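Local atomic coordinates of methylmalonyl-CoA carboxyltransferase 12S subunit (Propionibacterium freudenreichii, PDB entry 1ON3), a protein that catalyses the transfer of a carboxyl group from methylmalonyl-CoA to the biotin of the 1.3S subunit and, as a homohexamer, forms the core of the transcarboxylase complex. Residues L127-F133 with V167-I171; P256-E262 with S359-P363. All coordinates share one frame; numbering follows the deposited sequence.

Interaction 1. Residues L127-F133 with V167-I171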
# COMPACT_ATOMS: atom_id res chain seq x y z
N LEU E 127 11.45 -5.52 -19.09
CA LEU E 127 10.99 -5.20 -17.74
C LEU E 127 9.67 -4.42 -17.77
O LEU E 127 8.73 -4.73 -17.06
CB LEU E 127 12.07 -4.38 -17.00
CG LEU E 127 11.79 -3.99 -15.54
CD1 LEU E 127 11.67 -5.25 -14.70
CD2 LEU E 127 12.92 -3.11 -14.99
N LEU E 128 9.62 -3.40 -18.62
CA LEU E 128 8.42 -2.56 -18.76
C LEU E 128 7.17 -3.32 -19.22
O LEU E 128 6.06 -3.02 -18.81
CB LEU E 128 8.70 -1.43 -19.75
CG LEU E 128 7.56 -0.43 -19.94
CD1 LEU E 128 7.40 0.41 -18.68
CD2 LEU E 128 7.88 0.47 -21.13
N THR E 129 7.37 -4.29 -20.11
CA THR E 129 6.26 -5.07 -20.66
C THR E 129 6.10 -6.43 -19.98
O THR E 129 5.18 -7.20 -20.30
CB THR E 129 6.45 -5.29 -22.17
OG1 THR E 129 7.69 -5.97 -22.39
CG2 THR E 129 6.48 -3.92 -22.91
N GLY E 130 7.00 -6.72 -19.05
CA GLY E 130 6.93 -7.98 -18.33
C GLY E 130 7.21 -9.24 -19.14
O GLY E 130 6.51 -10.25 -19.00
N THR E 131 8.23 -9.21 -19.99
CA THR E 131 8.53 -10.41 -20.77
C THR E 131 9.92 -10.95 -20.49
O THR E 131 10.80 -10.25 -19.96
CB THR E 131 8.48 -10.17 -22.30
OG1 THR E 131 9.73 -9.62 -22.72
CG2 THR E 131 7.33 -9.22 -22.68
N PRO E 132 10.14 -12.22 -20.85
CA PRO E 132 11.45 -12.84 -20.65
C PRO E 132 12.48 -12.12 -21.53
O PRO E 132 12.12 -11.48 -22.53
CB PRO E 132 11.23 -14.26 -21.12
CG PRO E 132 9.81 -14.53 -20.73
CD PRO E 132 9.11 -13.24 -21.11
N PHE E 133 13.75 -12.22 -21.15
CA PHE E 133 14.86 -11.63 -21.90
C PHE E 133 15.90 -12.71 -22.18
O PHE E 133 16.38 -13.37 -21.26
CB PHE E 133 15.54 -10.52 -21.09
CG PHE E 133 16.78 -10.00 -21.73
CD1 PHE E 133 18.02 -10.19 -21.14
CD2 PHE E 133 16.72 -9.35 -22.95
CE1 PHE E 133 19.19 -9.73 -21.77
CE2 PHE E 133 17.88 -8.90 -23.59
CZ PHE E 133 19.11 -9.10 -22.99
N VAL E 167 12.28 -10.52 -11.64
CA VAL E 167 11.10 -9.84 -12.17
C VAL E 167 10.72 -10.51 -13.49
O VAL E 167 9.57 -10.91 -13.68
CB VAL E 167 11.35 -8.34 -12.41
CG1 VAL E 167 10.03 -7.64 -12.80
CG2 VAL E 167 11.93 -7.70 -11.14
N VAL E 168 11.67 -10.62 -14.42
CA VAL E 168 11.43 -11.34 -15.67
C VAL E 168 12.58 -12.34 -15.81
O VAL E 168 13.70 -12.05 -15.41
CB VAL E 168 11.38 -10.41 -16.92
CG1 VAL E 168 10.20 -9.45 -16.81
CG2 VAL E 168 12.70 -9.66 -17.08
N PRO E 169 12.31 -13.55 -16.34
CA PRO E 169 13.38 -14.54 -16.48
C PRO E 169 14.44 -14.06 -17.46
O PRO E 169 14.11 -13.43 -18.47
CB PRO E 169 12.64 -15.78 -17.02
CG PRO E 169 11.21 -15.54 -16.66
CD PRO E 169 11.04 -14.07 -16.89
N GLN E 170 15.70 -14.36 -17.16
CA GLN E 170 16.82 -13.96 -18.02
C GLN E 170 17.65 -15.19 -18.34
O GLN E 170 18.16 -15.86 -17.44
CB GLN E 170 17.71 -12.93 -17.31
CG GLN E 170 17.02 -11.65 -16.89
CD GLN E 170 17.97 -10.72 -16.17
OE1 GLN E 170 18.76 -10.02 -16.81
NE2 GLN E 170 17.93 -10.73 -14.83
N ILE E 171 17.77 -15.48 -19.64
CA ILE E 171 18.50 -16.64 -20.13
C ILE E 171 19.69 -16.21 -21.00
O ILE E 171 19.54 -15.47 -21.97
CB ILE E 171 17.56 -17.54 -20.97
CG1 ILE E 171 16.42 -18.06 -20.07
CG2 ILE E 171 18.32 -18.72 -21.59
CD1 ILE E 171 15.27 -18.75 -20.83

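Interaction 2. Residues P256-E262 with S359-P363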
# COMPACT_ATOMS: atom_id res chain seq x y z
N PRO E 256 7.19 -18.68 -16.27
CA PRO E 256 6.13 -17.70 -16.48
C PRO E 256 6.77 -16.53 -17.24
O PRO E 256 8.00 -16.48 -17.39
CB PRO E 256 5.76 -17.30 -15.06
CG PRO E 256 7.10 -17.39 -14.34
CD PRO E 256 7.64 -18.69 -14.86
N GLN E 257 5.95 -15.61 -17.74
CA GLN E 257 6.46 -14.44 -18.45
C GLN E 257 7.20 -13.51 -17.50
O GLN E 257 8.21 -12.90 -17.86
CB GLN E 257 5.30 -13.66 -19.07
CG GLN E 257 4.69 -14.32 -20.28
CD GLN E 257 5.67 -14.38 -21.43
OE1 GLN E 257 6.40 -15.36 -21.60
NE2 GLN E 257 5.71 -13.31 -22.23
N ASN E 258 6.68 -13.38 -16.28
CA ASN E 258 7.25 -12.50 -15.26
C ASN E 258 6.83 -12.97 -13.87
O ASN E 258 6.10 -13.95 -13.74
CB ASN E 258 6.80 -11.06 -15.51
CG ASN E 258 5.29 -10.93 -15.53
OD1 ASN E 258 4.64 -11.07 -14.51
ND2 ASN E 258 4.73 -10.66 -16.71
N ASN E 259 7.27 -12.27 -12.84
CA ASN E 259 6.97 -12.70 -11.47
C ASN E 259 5.54 -12.50 -10.96
O ASN E 259 5.27 -12.83 -9.80
CB ASN E 259 7.97 -12.08 -10.48
CG ASN E 259 7.78 -10.58 -10.31
OD1 ASN E 259 6.87 -9.99 -10.86
ND2 ASN E 259 8.66 -9.96 -9.52
N THR E 260 4.64 -11.98 -11.79
CA THR E 260 3.26 -11.78 -11.34
C THR E 260 2.38 -12.96 -11.78
O THR E 260 1.19 -13.01 -11.45
CB THR E 260 2.62 -10.48 -11.93
OG1 THR E 260 2.50 -10.61 -13.35
CG2 THR E 260 3.47 -9.26 -11.61
N GLU E 261 2.97 -13.91 -12.51
CA GLU E 261 2.22 -15.07 -13.02
C GLU E 261 2.88 -16.43 -12.70
O GLU E 261 4.06 -16.50 -12.37
CB GLU E 261 2.11 -14.96 -14.55
CG GLU E 261 1.43 -13.69 -15.05
CD GLU E 261 1.87 -13.31 -16.46
OE1 GLU E 261 2.27 -14.21 -17.24
OE2 GLU E 261 1.81 -12.11 -16.80
N GLU E 262 2.10 -17.49 -12.80
CA GLU E 262 2.63 -18.84 -12.61
C GLU E 262 2.71 -19.31 -14.05
O GLU E 262 1.93 -18.84 -14.89
CB GLU E 262 1.67 -19.72 -11.81
CG GLU E 262 2.22 -21.11 -11.54
CD GLU E 262 1.36 -21.91 -10.58
OE1 GLU E 262 1.75 -23.06 -10.26
OE2 GLU E 262 0.30 -21.39 -10.15
N SER E 359 11.31 -17.18 -6.80
CA SER E 359 11.11 -15.90 -7.47
C SER E 359 10.03 -15.94 -8.53
O SER E 359 9.28 -14.97 -8.68
CB SER E 359 12.40 -15.42 -8.15
OG SER E 359 13.29 -14.89 -7.20
N PHE E 360 9.95 -17.04 -9.27
CA PHE E 360 8.97 -17.13 -10.33
C PHE E 360 7.77 -18.04 -10.11
O PHE E 360 7.20 -18.59 -11.05
CB PHE E 360 9.67 -17.45 -11.65
CG PHE E 360 10.53 -16.32 -12.13
CD1 PHE E 360 11.89 -16.32 -11.89
CD2 PHE E 360 9.94 -15.20 -12.72
CE1 PHE E 360 12.68 -15.21 -12.24
CE2 PHE E 360 10.73 -14.09 -13.07
CZ PHE E 360 12.09 -14.10 -12.83
N ASN E 361 7.41 -18.19 -8.84
CA ASN E 361 6.23 -18.94 -8.44
C ASN E 361 6.11 -20.39 -8.86
O ASN E 361 5.00 -20.88 -9.12
CB ASN E 361 5.01 -18.16 -8.93
CG ASN E 361 5.15 -16.66 -8.68
OD1 ASN E 361 5.36 -16.23 -7.55
ND2 ASN E 361 5.06 -15.87 -9.75
N ILE E 362 7.24 -21.09 -8.90
CA ILE E 362 7.29 -22.51 -9.27
C ILE E 362 7.39 -23.35 -7.99
O ILE E 362 8.38 -23.25 -7.25
CB ILE E 362 8.54 -22.76 -10.15
CG1 ILE E 362 8.45 -21.92 -11.43
CG2 ILE E 362 8.70 -24.26 -10.45
CD1 ILE E 362 9.64 -22.04 -12.33
N PRO E 363 6.38 -24.20 -7.70
CA PRO E 363 6.43 -25.03 -6.48
C PRO E 363 7.68 -25.89 -6.45
O PRO E 363 8.22 -26.25 -7.49
CB PRO E 363 5.17 -25.89 -6.58
CG PRO E 363 4.22 -25.01 -7.34
CD PRO E 363 5.12 -24.43 -8.43

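Interaction 1. Residues L127-F133 with V167-I171
The side chains of Phe133 and Gln170 leave their strands on the same face of the sheet, and the carboxamide reaches the phenylalanine ring obliquely, with OE1 of Gln170 4.4 Å from CD1 of Phe133. Met123 and Val119 of helix 113-129 touch the Phe133 side chain as well, while the Gln170 amide is held by a hydrogen bond from NE2 to the carbonyl of Asn161. The rings of Pro132 and Pro169 run side by side and point the same way, CG of Pro132 lying 4.1 Å from CD of Pro169. Between these two layers the backbones pair as parallel strands: Phe133 N donates to Pro169 O at 3.0 Å, and Ile171 N to Phe133 O. Both bonds are nearly straight, with N-H...O angles of 167° and 166°. Phe133 O also receives the CA-H of Gln170, its CA 3.3 Å away.

Toward the helix end, valine carbons meet a backbone carbonyl and a leucine methyl. Gly130, with positive phi, is the C-prime residue of a Schellman motif that turns the chain out of helix 113-129, and Val168 packs against the chain that follows. Its CB stands 3.1 Å from Thr131 O, with both methyls close to the same oxygen. Farther back, Leu127 carries CG anti to the backbone N (chi1 -178°), which extends CD1 to Val167 CG1 at 3.5 Å, tighter than usual carbon packing. Leu164 and Lys163 of helix 147-164 flank this leucine.

Strands 133-139 and 170-175, joined through helix 147-164, form a beta-alpha-beta crossover in the N-terminal half of this ClpP/crotonase-clan fold. Two backbone bonds fix their register, while valine and leucine methyls seat the helix end against the buried loop entering strand 170-175.

Interaction 2. Residues P256-E262 with S359-P363
Pro256 packs closely on Phe360, its CG 3.7 Å from CB of the phenylalanine and 3.5 Å from the carbonyl oxygen Phe360 O. The two side chains cross at about a right angle. The ring of Phe360 reaches the following turn, where the carbonyl carbon of Asn258 lies at its edge, and Pro169 touches the Phe360 side chain too. Beside it, the side-chain amide of Asn361 grips the turn. With CG anti to its own carbonyl carbon (chi1 -43°), Asn361 brings ND2 between two backbone carbonyls, donating to Asn259 O at 3.0 Å and to Glu261 O at 2.9 Å. Both acceptors lie close to the amide plane, yet ND2 stands above each carbonyl plane. Two bonds from one nitrogen thereby fix the rotation of this amide. Asn259 ND2 bonds to Gly166 O of its own chain and to Ala515 O of a neighbouring subunit, whose Asn520 bonds to Ser359 OG.

The solvent side is looser. Thr260 and Glu261 are exposed and have their side chains directed away from 359-363. The extended side chain of Glu262 passes Asn361 O, with CG 3.7 Å from it, and its carboxylate is paired with Arg326.

Phe360 and Asn361 end helix 344-359 in a Schellman motif, with Asn361 in positive phi as C-prime residue. Across the contact, Asn258 to Glu261 form a type I beta turn, with an Asx turn from Asn258 OD1 to Thr260 N (2.9 Å). Here the linker after helix 241-253 meets the connection from helix 344-359 to strand 364-370 of the second sheet, in the other half of this duplicated carboxyltransferase fold.

Interaction 1 is buried and belongs to the first mixed sheet, whereas interaction 2 is partly buried and joins the linker after helix 241-253 to the second half of the chain. Each includes a Schellman helix end, but strand-to-strand backbone bonds follow it in the first, while a side-chain amide holding loop carbonyls dominates the second. Their centres lie 11 Å apart and they touch directly: Asn259 N probably bonds to Val167 O at 2.8 Å, and Asn258 ND2 to Gly130 O at 2.9 Å. The turn at 258-261 thus bridges the two contacts, and one neighbouring subunit reaches both.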